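Putative dehydrogenase (Amycolatopsis orientalis, PDB 5A9T) is an imine reductase, a probably NADPH-dependent oxidoreductase of the 3-hydroxyisobutyrate dehydrogenase-related family that reduces cyclic imines to amines. Local coordinates at residues Arg89-Leu94 and Thr114-Gly119; Asp57-Ser62 and Glu84-Arg89; Leu6-Ala11 and Leu64-Leu69. One frame throughout, in Å; residues are numbered along the deposited sequence.

All three contacts lie in the N-terminal Rossmann-type nucleotide-binding domain, and contacts 1 and 3 belong to one sheet, their centres about 9 Å apart. Strands 64-67 and 90-93 are neighbours in it, joined by V92 O to V67 N and by L94 N to V67 O, each 2.8 Å. The centre of contact 2 is about 12 Å from that of contact 1 and 10 Å from that of contact 3; R89 belongs to both contacts 1 and 2. T9 OG1 ties contact 3 to contact 2 through S62 OG and A58 O. Near the NADP(+) site, the side chain of C68 is about 4 Å from that of M16, and N93 about 5 Å from N95.

Contact 1 (Arg89-Leu94 and Thr114-Gly119); sequences RVVVNL and TGYLDG
V91 and Y116 pair across neighbouring parallel strands 90-93 and 115-121, their side chains crossing obliquely; the axes of the two segments are 4.6 Å apart at closest, at an angle of 12°. Five backbone hydrogen bonds join them, passing from G115 N to R89 O, V91 N to G115 O, L117 N to V91 O, N93 N to L117 O and G119 N to N93 O. The V91 N-H points almost straight at its acceptor, G115 O, 2.8 Å away. The strands belong to the beta-alpha-beta unit of strand 90-93, helix 99-111 and strand 115-121, and Y116 packs on A105, L106 and A109 of that helix.

Apolar contact on this face begins with V91 CG2, 3.8 Å from T114 CG2, while V91 CG1 meets Y116 CE1 at 3.9 Å. On the other face L117 and V92 touch lightly, and both also pack on Y137 of strand 134-139. Just past strand 90-93, L94 CD2 lies 3.6 Å from G119 CA, where a CB on G119 would run into it.

Polar side chains gather round the phenol. With CG anti to the backbone N (chi1 -173°), Y116 brings OH to 3.0 Å from N93 ND2, which donates to it in a bent bond (141°), the oxygen lying off the amide plane. The hydroxyl donates a hydrogen bond to D118 OD1 at 2.6 Å, on the carboxylate's anti lone pair. A phenylalanine here would probably leave N93 ND2 without this acceptor and D118 OD1 without this donor.

D118 OD1 also bonds S96 OG, and N93 OD1 takes the N-H of N95, an NADP(+)-binding residue. This chain of hydrogen bonds from N93 through Y116 to D118 therefore links buried polar groups beside the cofactor site, and probably helps fix the N93 amide.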
loop_
_atom_site.group_PDB
_atom_site.type_symbol
_atom_site.label_atom_id
_atom_site.label_comp_id
_atom_site.label_asym_id
_atom_site.label_seq_id
_atom_site.Cartn_x
_atom_site.Cartn_y
_atom_site.Cartn_z
ATOM N N ARG A 89 26.356 -28.076 -16.526
ATOM C CA ARG A 89 25.635 -27.861 -15.229
ATOM C C ARG A 89 24.830 -26.638 -15.346
ATOM O O ARG A 89 24.670 -26.038 -16.421
ATOM C CB ARG A 89 26.655 -27.826 -14.084
ATOM C CG ARG A 89 27.571 -29.069 -14.070
ATOM C CD ARG A 89 28.514 -29.123 -12.889
ATOM N NE ARG A 89 29.440 -30.262 -13.065
ATOM C CZ ARG A 89 29.105 -31.489 -12.720
ATOM N NH1 ARG A 89 28.054 -31.822 -12.050
ATOM N NH2 ARG A 89 29.904 -32.507 -13.103
ATOM N N VAL A 90 24.063 -26.347 -14.270
ATOM C CA VAL A 90 23.067 -25.228 -14.213
ATOM C C VAL A 90 23.335 -24.416 -12.987
ATOM O O VAL A 90 23.459 -24.973 -11.884
ATOM C CB VAL A 90 21.661 -25.824 -14.208
ATOM C CG1 VAL A 90 20.622 -24.787 -13.858
ATOM C CG2 VAL A 90 21.395 -26.526 -15.540
ATOM N N VAL A 91 23.345 -23.095 -13.138
ATOM C CA VAL A 91 23.454 -22.129 -12.014
ATOM C C VAL A 91 22.107 -21.473 -11.849
ATOM O O VAL A 91 21.580 -20.866 -12.789
ATOM C CB VAL A 91 24.548 -21.146 -12.291
ATOM C CG1 VAL A 91 24.397 -19.950 -11.323
ATOM C CG2 VAL A 91 25.961 -21.800 -12.173
ATOM N N VAL A 92 21.568 -21.540 -10.630
ATOM C CA VAL A 92 20.452 -20.740 -10.162
ATOM C C VAL A 92 21.031 -19.750 -9.195
ATOM O O VAL A 92 21.434 -20.113 -8.072
ATOM C CB VAL A 92 19.371 -21.585 -9.569
ATOM C CG1 VAL A 92 18.204 -20.724 -9.058
ATOM C CG2 VAL A 92 18.812 -22.578 -10.543
ATOM N N ASN A 93 21.136 -18.477 -9.630
ATOM C CA ASN A 93 21.727 -17.434 -8.865
ATOM C C ASN A 93 20.680 -16.646 -8.115
ATOM O O ASN A 93 19.910 -15.951 -8.759
ATOM C CB ASN A 93 22.470 -16.506 -9.800
ATOM C CG ASN A 93 23.321 -15.478 -9.043
ATOM O OD1 ASN A 93 23.311 -15.386 -7.824
ATOM N ND2 ASN A 93 24.106 -14.644 -9.833
ATOM N N LEU A 94 20.774 -16.708 -6.791
ATOM C CA LEU A 94 19.748 -16.060 -5.918
ATOM C C LEU A 94 20.288 -14.809 -5.300
ATOM O O LEU A 94 19.606 -14.243 -4.402
ATOM C CB LEU A 94 19.209 -17.045 -4.960
ATOM C CG LEU A 94 18.523 -18.248 -5.541
ATOM C CD1 LEU A 94 18.048 -19.235 -4.496
ATOM C CD2 LEU A 94 17.338 -17.875 -6.445
ATOM N N THR A 114 27.003 -23.438 -19.459
ATOM C CA THR A 114 26.216 -23.633 -18.212
ATOM C C THR A 114 24.875 -22.961 -18.328
ATOM O O THR A 114 24.777 -21.843 -18.814
ATOM C CB THR A 114 27.011 -22.948 -17.101
ATOM O OG1 THR A 114 28.381 -23.515 -17.030
ATOM C CG2 THR A 114 26.319 -23.158 -15.726
ATOM N N GLY A 115 23.827 -23.635 -17.928
ATOM C CA GLY A 115 22.462 -23.040 -17.938
ATOM C C GLY A 115 22.363 -22.049 -16.807
ATOM O O GLY A 115 23.111 -22.147 -15.808
ATOM N N TYR A 116 21.445 -21.107 -16.970
ATOM C CA TYR A 116 21.402 -20.036 -16.010
ATOM C C TYR A 116 19.998 -19.572 -15.722
ATOM O O TYR A 116 19.258 -19.314 -16.675
ATOM C CB TYR A 116 22.250 -18.832 -16.491
ATOM C CG TYR A 116 22.388 -17.776 -15.481
ATOM C CD1 TYR A 116 23.367 -17.790 -14.444
ATOM C CD2 TYR A 116 21.477 -16.676 -15.478
ATOM C CE1 TYR A 116 23.425 -16.793 -13.446
ATOM C CE2 TYR A 116 21.614 -15.692 -14.493
ATOM C CZ TYR A 116 22.479 -15.703 -13.554
ATOM O OH TYR A 116 22.693 -14.787 -12.513
ATOM N N LEU A 117 19.645 -19.446 -14.463
ATOM C CA LEU A 117 18.382 -18.807 -14.036
ATOM C C LEU A 117 18.757 -17.865 -12.902
ATOM O O LEU A 117 19.535 -18.184 -12.008
ATOM C CB LEU A 117 17.365 -19.965 -13.683
ATOM C CG LEU A 117 15.969 -19.603 -13.441
ATOM C CD1 LEU A 117 15.338 -19.095 -14.741
ATOM C CD2 LEU A 117 15.265 -20.781 -12.803
ATOM N N ASP A 118 18.157 -16.651 -12.905
ATOM C CA ASP A 118 18.382 -15.683 -11.849
ATOM C C ASP A 118 17.083 -15.677 -10.984
ATOM O O ASP A 118 15.966 -15.812 -11.526
ATOM C CB ASP A 118 18.616 -14.292 -12.467
ATOM C CG ASP A 118 19.438 -13.436 -11.545
ATOM O OD1 ASP A 118 20.709 -13.583 -11.313
ATOM O OD2 ASP A 118 18.808 -12.585 -10.796
ATOM N N GLY A 119 17.273 -15.564 -9.679
ATOM C CA GLY A 119 16.085 -15.525 -8.864
ATOM C C GLY A 119 16.191 -14.519 -7.752
ATOM O O GLY A 119 17.281 -14.239 -7.226
#

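Contact 2 (Asp57-Ser62 and Glu84-Arg89); sequences DAVSAS and EALRGR
V59 and S60 of helix 55-60 approach A85 and R89, the CA atoms of S60 and A85 being 6.1 Å apart, where segment 84-89 folds through a type I turn at E84-R87 and a type II turn at L86-R89.

The R89 side chain bridges the two. Extended from CG to NE, it brings its guanidinium under S60, whose CA lies over the centre of one face, 3.6 Å above the plane. The edge of the group does the bonding: NH1 donates to S62 O at 2.9 Å, and NE donates to A85 O, in its own segment, at 2.8 Å. Both acceptors are near the guanidinium plane, but the two carbonyls are used differently, since NH1 stands above the plane of the S62 carbonyl, 73° out of it, whereas NE is tilted only modestly from that of A85. Two bonds at different edge positions should hold the group against rotation. The carbonyl of V59 comes close as well, its O 3.2 Å from R89 CD.

Apolar contact centres on V59 CG1, which is anti to the backbone N (chi1 166°) and touches both the A85 methyl CB and L86 CD2, each at 3.9 Å. The same V59 methyl rests 3.7 Å from R89 CD.

V59, L86 and R89 all pack on L65 of strand 64-67, so the helix and the turns meet over that strand of the Rossmann-type domain. On its other contacts, segment 57-62 reaches W34 and T32 of strand 30-34 through A58 and A61, while R89 leads into strand 90-93.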
loop_
_atom_site.group_PDB
_atom_site.type_symbol
_atom_site.label_atom_id
_atom_site.label_comp_id
_atom_site.label_asym_id
_atom_site.label_seq_id
_atom_site.Cartn_x
_atom_site.Cartn_y
_atom_site.Cartn_z
ATOM N N ASP A 57 35.043 -29.487 -6.401
ATOM C CA ASP A 57 34.318 -30.639 -5.930
ATOM C C ASP A 57 32.851 -30.310 -5.669
ATOM O O ASP A 57 31.955 -31.101 -5.972
ATOM C CB ASP A 57 34.963 -31.200 -4.670
ATOM C CG ASP A 57 36.406 -31.709 -4.891
ATOM O OD1 ASP A 57 36.754 -32.238 -5.975
ATOM O OD2 ASP A 57 37.189 -31.572 -3.909
ATOM N N ALA A 58 32.549 -29.126 -5.132
ATOM C CA ALA A 58 31.169 -28.768 -4.910
ATOM C C ALA A 58 30.384 -28.683 -6.222
ATOM O O ALA A 58 29.309 -29.214 -6.333
ATOM C CB ALA A 58 31.082 -27.427 -4.233
ATOM N N VAL A 59 30.966 -28.017 -7.198
ATOM C CA VAL A 59 30.335 -27.905 -8.542
ATOM C C VAL A 59 30.153 -29.306 -9.155
ATOM O O VAL A 59 29.098 -29.594 -9.829
ATOM C CB VAL A 59 31.219 -26.990 -9.433
ATOM C CG1 VAL A 59 30.878 -27.049 -10.908
ATOM C CG2 VAL A 59 31.023 -25.540 -8.944
ATOM N N SER A 60 31.188 -30.157 -9.037
ATOM C CA SER A 60 31.137 -31.466 -9.693
ATOM C C SER A 60 30.125 -32.436 -9.065
ATOM O O SER A 60 29.802 -33.489 -9.643
ATOM C CB SER A 60 32.562 -32.089 -9.720
ATOM O OG SER A 60 33.488 -31.285 -10.404
ATOM N N ALA A 61 29.603 -32.137 -7.854
ATOM C CA ALA A 61 28.724 -33.026 -7.107
ATOM C C ALA A 61 27.317 -33.101 -7.695
ATOM O O ALA A 61 26.567 -34.047 -7.436
ATOM C CB ALA A 61 28.613 -32.626 -5.639
ATOM N N SER A 62 26.910 -32.019 -8.372
ATOM C CA SER A 62 25.524 -31.816 -8.733
ATOM C C SER A 62 25.423 -31.126 -10.066
ATOM O O SER A 62 26.252 -30.350 -10.391
ATOM C CB SER A 62 24.741 -30.957 -7.682
ATOM O OG SER A 62 25.073 -31.360 -6.345
ATOM N N GLU A 84 35.971 -25.343 -15.943
ATOM C CA GLU A 84 35.749 -26.526 -16.779
ATOM C C GLU A 84 34.575 -27.394 -16.264
ATOM O O GLU A 84 33.709 -27.888 -17.074
ATOM C CB GLU A 84 37.067 -27.315 -16.858
ATOM C CG GLU A 84 38.182 -26.639 -17.692
ATOM N N ALA A 85 34.531 -27.575 -14.930
ATOM C CA ALA A 85 33.509 -28.360 -14.337
ATOM C C ALA A 85 32.133 -27.825 -14.537
ATOM O O ALA A 85 31.177 -28.551 -14.431
ATOM C CB ALA A 85 33.794 -28.632 -12.901
ATOM N N LEU A 86 31.984 -26.518 -14.767
ATOM C CA LEU A 86 30.697 -25.910 -14.922
ATOM C C LEU A 86 29.965 -26.304 -16.220
ATOM O O LEU A 86 28.775 -26.189 -16.305
ATOM C CB LEU A 86 30.792 -24.384 -14.902
ATOM C CG LEU A 86 31.065 -23.822 -13.498
ATOM C CD1 LEU A 86 31.706 -22.431 -13.585
ATOM C CD2 LEU A 86 29.764 -23.865 -12.776
ATOM N N ARG A 87 30.728 -26.759 -17.274
ATOM C CA ARG A 87 30.063 -27.179 -18.497
ATOM C C ARG A 87 29.057 -28.290 -18.268
ATOM O O ARG A 87 29.354 -29.277 -17.593
ATOM C CB ARG A 87 31.120 -27.668 -19.518
ATOM C CG ARG A 87 30.529 -27.890 -20.886
ATOM C CD ARG A 87 31.660 -28.209 -21.909
ATOM N NE ARG A 87 32.514 -27.000 -22.075
ATOM C CZ ARG A 87 32.201 -25.897 -22.741
ATOM N NH1 ARG A 87 31.019 -25.685 -23.316
ATOM N NH2 ARG A 87 33.071 -24.875 -22.705
ATOM N N GLY A 88 27.865 -28.127 -18.790
ATOM C CA GLY A 88 26.854 -29.056 -18.605
ATOM C C GLY A 88 26.108 -29.102 -17.325
ATOM O O GLY A 88 25.359 -30.023 -17.036
ATOM N N ARG A 89 26.356 -28.076 -16.526
ATOM C CA ARG A 89 25.635 -27.861 -15.229
ATOM C C ARG A 89 24.830 -26.638 -15.346
ATOM O O ARG A 89 24.670 -26.038 -16.421
ATOM C CB ARG A 89 26.655 -27.826 -14.084
ATOM C CG ARG A 89 27.571 -29.069 -14.070
ATOM C CD ARG A 89 28.514 -29.123 -12.889
ATOM N NE ARG A 89 29.440 -30.262 -13.065
ATOM C CZ ARG A 89 29.105 -31.489 -12.720
ATOM N NH1 ARG A 89 28.054 -31.822 -12.050
ATOM N NH2 ARG A 89 29.904 -32.507 -13.103
#

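Contact 3 (Leu6-Ala11 and Leu64-Leu69); sequences LPVTVA and LLVVCL
P7 and L64 meet through a water at the start of the strand pair: it donates to P7 O at 2.7 Å and accepts from L64 N, filling the place of a direct bond between the two strands.

V8 comes next, its side chain alongside that of L64 and pointing the same way. With CG1 anti to the backbone N (chi1 -179°), V8 lays this methyl 3.9 Å from L64 CD2 and equally close to V66 CG2. V8 also packs on L24 of helix 15-26, which covers this face.

T9 turns to the opposite face. T9 N donates to L64 O at 3.0 Å in a nearly linear bond, and T9 O receives V66 N at 2.8 Å. Beside it L65 CD2 rests 3.8 Å from T9 CB, while T9 OG1 is engaged by A58 O of helix 55-60 and by S62 OG, which lies after that helix.

This is the central pair of a Rossmann fold, strands 7-11 and 64-67 running parallel at 23°, and the GxGxxG pattern that follows strand 7-11 is consistent with dinucleotide binding; G14 and G17 are NADP(+)-binding residues, the cofactor being absent from this chain.

V10 returns to the face of V8, its CG2 4.3 Å from V66 CB, and is also packed on L24.

A11 closes the ladder: A11 N bonds to V66 O, and A11 O receives C68 N at 2.9 Å, past the end of strand 64-67. There the C68 side chain touches M16 and L20 of helix 15-26, and L69 O accepts from N95 ND2; M16 and N95 are NADP(+)-binding residues.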
loop_
_atom_site.group_PDB
_atom_site.type_symbol
_atom_site.label_atom_id
_atom_site.label_comp_id
_atom_site.label_asym_id
_atom_site.label_seq_id
_atom_site.Cartn_x
_atom_site.Cartn_y
_atom_site.Cartn_z
ATOM N N LEU A 6 17.925 -36.494 -5.197
ATOM C CA LEU A 6 18.350 -35.660 -6.364
ATOM C C LEU A 6 19.488 -34.774 -5.805
ATOM O O LEU A 6 19.297 -34.141 -4.731
ATOM C CB LEU A 6 17.164 -34.798 -6.673
ATOM C CG LEU A 6 17.263 -33.854 -7.931
ATOM C CD1 LEU A 6 17.769 -32.419 -7.782
ATOM C CD2 LEU A 6 18.052 -34.502 -8.992
ATOM N N PRO A 7 20.697 -34.761 -6.389
ATOM C CA PRO A 7 21.761 -34.035 -5.781
ATOM C C PRO A 7 21.583 -32.493 -6.092
ATOM O O PRO A 7 21.142 -32.112 -7.175
ATOM C CB PRO A 7 23.009 -34.574 -6.497
ATOM C CG PRO A 7 22.528 -35.049 -7.770
ATOM C CD PRO A 7 21.175 -35.625 -7.509
ATOM N N VAL A 8 21.906 -31.665 -5.123
ATOM C CA VAL A 8 21.912 -30.250 -5.325
ATOM C C VAL A 8 23.110 -29.692 -4.572
ATOM O O VAL A 8 23.414 -30.186 -3.479
ATOM C CB VAL A 8 20.653 -29.563 -4.752
ATOM C CG1 VAL A 8 20.750 -28.060 -5.058
ATOM C CG2 VAL A 8 19.404 -30.221 -5.250
ATOM N N THR A 9 23.806 -28.698 -5.102
ATOM C CA THR A 9 24.836 -28.021 -4.421
ATOM C C THR A 9 24.337 -26.636 -4.034
ATOM O O THR A 9 23.767 -25.929 -4.884
ATOM C CB THR A 9 26.061 -27.921 -5.298
ATOM O OG1 THR A 9 26.645 -29.221 -5.484
ATOM C CG2 THR A 9 27.118 -27.033 -4.712
ATOM N N VAL A 10 24.670 -26.181 -2.836
ATOM C CA VAL A 10 24.471 -24.787 -2.426
ATOM C C VAL A 10 25.812 -24.168 -2.180
ATOM O O VAL A 10 26.599 -24.657 -1.319
ATOM C CB VAL A 10 23.585 -24.724 -1.176
ATOM C CG1 VAL A 10 23.479 -23.259 -0.723
ATOM C CG2 VAL A 10 22.231 -25.322 -1.412
ATOM N N ALA A 11 26.156 -23.121 -2.908
ATOM C CA ALA A 11 27.337 -22.358 -2.736
ATOM C C ALA A 11 27.047 -21.017 -2.091
ATOM O O ALA A 11 26.397 -20.152 -2.677
ATOM C CB ALA A 11 28.029 -22.135 -4.067
ATOM N N LEU A 64 22.568 -29.248 -10.545
ATOM C CA LEU A 64 21.896 -28.027 -10.056
ATOM C C LEU A 64 22.729 -27.373 -8.985
ATOM O O LEU A 64 23.002 -27.957 -7.933
ATOM C CB LEU A 64 20.501 -28.395 -9.504
ATOM C CG LEU A 64 19.757 -27.148 -8.935
ATOM C CD1 LEU A 64 19.497 -26.145 -9.982
ATOM C CD2 LEU A 64 18.502 -27.645 -8.272
ATOM N N LEU A 65 23.201 -26.170 -9.303
ATOM C CA LEU A 65 24.078 -25.364 -8.430
ATOM C C LEU A 65 23.263 -24.140 -8.018
ATOM O O LEU A 65 23.000 -23.270 -8.838
ATOM C CB LEU A 65 25.328 -24.925 -9.118
ATOM C CG LEU A 65 26.043 -26.058 -9.869
ATOM C CD1 LEU A 65 27.169 -25.507 -10.782
ATOM C CD2 LEU A 65 26.570 -27.202 -8.976
ATOM N N VAL A 66 22.877 -24.072 -6.755
ATOM C CA VAL A 66 22.157 -22.935 -6.161
ATOM C C VAL A 66 23.106 -21.987 -5.521
ATOM O O VAL A 66 23.893 -22.450 -4.618
ATOM C CB VAL A 66 21.141 -23.454 -5.154
ATOM C CG1 VAL A 66 20.415 -22.301 -4.476
ATOM C CG2 VAL A 66 20.065 -24.287 -5.833
ATOM N N VAL A 67 23.304 -20.788 -6.062
ATOM C CA VAL A 67 24.381 -19.899 -5.656
ATOM C C VAL A 67 23.752 -18.738 -4.854
ATOM O O VAL A 67 22.828 -18.075 -5.365
ATOM C CB VAL A 67 25.189 -19.454 -6.835
ATOM C CG1 VAL A 67 26.312 -18.531 -6.367
ATOM C CG2 VAL A 67 25.791 -20.612 -7.581
ATOM N N CYS A 68 24.297 -18.445 -3.662
ATOM C CA CYS A 68 23.822 -17.333 -2.828
ATOM C C CYS A 68 25.037 -16.761 -2.091
ATOM O O CYS A 68 25.271 -17.026 -0.892
ATOM C CB CYS A 68 22.723 -17.839 -1.937
ATOM S SG CYS A 68 21.817 -16.484 -1.130
ATOM N N LEU A 69 25.821 -15.996 -2.857
ATOM C CA LEU A 69 27.134 -15.476 -2.343
ATOM C C LEU A 69 26.873 -14.212 -1.581
ATOM O O LEU A 69 25.859 -13.581 -1.723
ATOM C CB LEU A 69 28.082 -15.227 -3.488
ATOM C CG LEU A 69 28.475 -16.455 -4.337
ATOM C CD1 LEU A 69 29.201 -15.924 -5.559
ATOM C CD2 LEU A 69 29.288 -17.468 -3.663
HETATM O O HOH W 1 21.749 -31.991 -9.787
#